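Local coordinates for protein putative L-alanine-DL-glutamate epimerase (Burkholderia xenovorans LB400, PDB 3SN4) that probably acts as a magnesium-dependent racemase or epimerase of the mandelate racemase/muconate lactonizing enzyme family and binds 2-oxoglutarate beside its metal, at residues Leu241-Ile246 against Leu339-Thr344. Numbering follows the deposited sequence.
Sequences LFWVEI and LRIMET. With MG (magnesium ion), chain B; AKG (2-oxoglutaric acid), chain C.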
# COMPACT_ATOMS: atom_id res chain seq x y z
N LEU A 241 11.46 30.69 6.56
CA LEU A 241 12.05 29.87 7.61
C LEU A 241 12.97 28.79 7.01
O LEU A 241 12.58 28.10 6.07
CB LEU A 241 10.93 29.26 8.47
CG LEU A 241 10.00 30.31 9.12
CD1 LEU A 241 8.76 29.70 9.80
CD2 LEU A 241 10.82 31.10 10.11
N PHE A 242 14.20 28.71 7.54
CA PHE A 242 15.21 27.71 7.15
C PHE A 242 14.69 26.29 7.43
O PHE A 242 14.80 25.40 6.57
CB PHE A 242 16.50 28.03 7.92
CG PHE A 242 17.67 27.12 7.64
CD1 PHE A 242 18.67 27.50 6.78
CD2 PHE A 242 17.80 25.92 8.30
CE1 PHE A 242 19.79 26.67 6.54
CE2 PHE A 242 18.90 25.09 8.08
CZ PHE A 242 19.90 25.47 7.22
N TRP A 243 14.14 26.08 8.62
CA TRP A 243 13.32 24.91 8.91
C TRP A 243 12.38 25.17 10.06
O TRP A 243 12.57 26.13 10.81
CB TRP A 243 14.16 23.65 9.14
CG TRP A 243 14.84 23.46 10.46
CD1 TRP A 243 14.36 23.73 11.71
CD2 TRP A 243 16.13 22.88 10.65
NE1 TRP A 243 15.29 23.38 12.66
CE2 TRP A 243 16.38 22.84 12.03
CE3 TRP A 243 17.11 22.41 9.77
CZ2 TRP A 243 17.56 22.36 12.56
CZ3 TRP A 243 18.29 21.92 10.30
CH2 TRP A 243 18.50 21.89 11.68
N VAL A 244 11.36 24.32 10.16
CA VAL A 244 10.52 24.22 11.33
C VAL A 244 10.70 22.82 11.90
O VAL A 244 10.54 21.82 11.20
CB VAL A 244 9.05 24.46 11.03
CG1 VAL A 244 8.22 24.42 12.33
CG2 VAL A 244 8.83 25.80 10.31
N GLU A 245 11.07 22.78 13.17
CA GLU A 245 11.47 21.58 13.85
C GLU A 245 10.32 21.11 14.70
O GLU A 245 9.74 21.89 15.48
CB GLU A 245 12.68 21.90 14.70
CG GLU A 245 13.48 20.73 15.26
CD GLU A 245 14.82 21.20 15.83
OE1 GLU A 245 15.32 20.57 16.77
OE2 GLU A 245 15.38 22.22 15.36
N ILE A 246 9.97 19.84 14.55
CA ILE A 246 8.78 19.27 15.19
C ILE A 246 9.17 17.87 15.64
O ILE A 246 9.55 17.02 14.82
CB ILE A 246 7.61 19.18 14.20
CG1 ILE A 246 7.11 20.58 13.82
CG2 ILE A 246 6.42 18.35 14.78
CD1 ILE A 246 6.12 20.58 12.64
N LEU A 339 25.66 16.55 5.38
CA LEU A 339 25.54 17.38 6.58
C LEU A 339 24.76 18.66 6.27
O LEU A 339 25.20 19.48 5.45
CB LEU A 339 26.93 17.75 7.11
CG LEU A 339 26.94 18.65 8.36
CD1 LEU A 339 26.55 17.86 9.57
CD2 LEU A 339 28.28 19.29 8.56
N ARG A 340 23.62 18.85 6.94
CA ARG A 340 22.80 20.04 6.67
C ARG A 340 23.44 21.33 7.21
O ARG A 340 23.56 22.33 6.50
CB ARG A 340 21.41 19.89 7.28
CG ARG A 340 20.44 21.03 6.92
CD ARG A 340 20.28 21.12 5.43
NE ARG A 340 19.61 22.34 4.96
CZ ARG A 340 20.23 23.49 4.67
NH1 ARG A 340 21.54 23.66 4.83
NH2 ARG A 340 19.49 24.51 4.24
N ILE A 341 23.83 21.26 8.48
CA ILE A 341 24.34 22.39 9.27
C ILE A 341 24.61 21.83 10.68
O ILE A 341 24.13 20.73 11.01
CB ILE A 341 23.29 23.52 9.33
CG1 ILE A 341 23.88 24.82 9.90
CG2 ILE A 341 22.08 23.09 10.14
CD1 ILE A 341 23.00 26.06 9.62
N MSE A 342 25.35 22.56 11.52
CA MSE A 342 25.54 22.16 12.91
C MSE A 342 24.94 23.13 13.90
O MSE A 342 25.08 24.35 13.78
CB MSE A 342 27.00 22.00 13.28
CG MSE A 342 27.16 21.46 14.75
SE MSE A 342 28.81 20.69 14.88
CE MSE A 342 29.05 20.92 16.84
N GLU A 343 24.28 22.56 14.90
CA GLU A 343 23.69 23.34 15.99
C GLU A 343 24.77 23.69 16.98
O GLU A 343 25.63 22.88 17.31
CB GLU A 343 22.65 22.52 16.73
CG GLU A 343 21.97 23.25 17.88
CD GLU A 343 20.83 22.47 18.51
OE1 GLU A 343 20.81 21.22 18.39
OE2 GLU A 343 19.95 23.13 19.12
N THR A 344 24.70 24.90 17.49
CA THR A 344 25.53 25.24 18.62
C THR A 344 24.92 26.35 19.45
O THR A 344 24.31 27.25 18.90
CB THR A 344 26.94 25.62 18.16
OG1 THR A 344 27.82 25.42 19.26
CG2 THR A 344 27.00 27.06 17.66
MG MG B . 14.89 20.62 18.82
C1 AKG C . 17.20 21.51 20.36
O1 AKG C . 18.35 21.82 20.78
O2 AKG C . 16.92 21.57 19.12
C2 AKG C . 16.15 21.03 21.31
O5 AKG C . 14.99 20.88 20.93
C3 AKG C . 16.44 20.62 22.73
C4 AKG C . 16.22 21.64 23.86
C5 AKG C . 14.90 22.38 24.03
O3 AKG C . 14.67 23.32 23.23
O4 AKG C . 14.12 22.06 24.98
O HOH W 1 16.56 24.64 4.68
O HOH W 2 13.02 19.79 18.71
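R340 meets F242 and W243 side chain to side chain in a buried contact that runs from the subunit interface toward the metal site; no hydrogen bond joins the two segments directly. Along R340, CB leads to CG, which makes an apolar contact 4.1 Å from W243 CZ3, near the indole plane at its edge. A bend at chi2 (59°) then turns the chain toward F242, where CZ of the guanidinium comes within 3.2 Å of F242 CZ. That ring carbon sits over one guanidinium face, offset toward its rim, and the two planes are inclined by 39°, too tilted for a parallel stack. R340 NH1 lies 3.4 Å from F242 CZ, and NH2 lies 3.2 Å from both F242 CZ and CE1. NH2 also donates to a water that in turn donates to F242 O, while NE forms a salt bridge with E227 of the second subunit. The neighbouring I341 divides its apolar branches between the rings: CD1 lies 4.0 Å from F242 CZ, and CG2 is equally far from W243 CZ3.

On the ligand side of W243, NE1 donates to E245 OE2 over 2.9 Å, on the anti side of the carboxylate and bent to 135°. K163 makes a salt bridge to the same oxygen, leaving OE1 to bind magnesium at 2.1 Å, alongside D219, E269, 2-oxoglutarate and a water. E343 OE2 lies 2.7 Å from 2-oxoglutarate O1. Held at OE2 by W243 and K163, the E245 carboxylate is probably limited in rotation, with OE1 kept turned to magnesium; W243, packed at its far rim by R340 and I341, is thus a second-shell residue of the metal site.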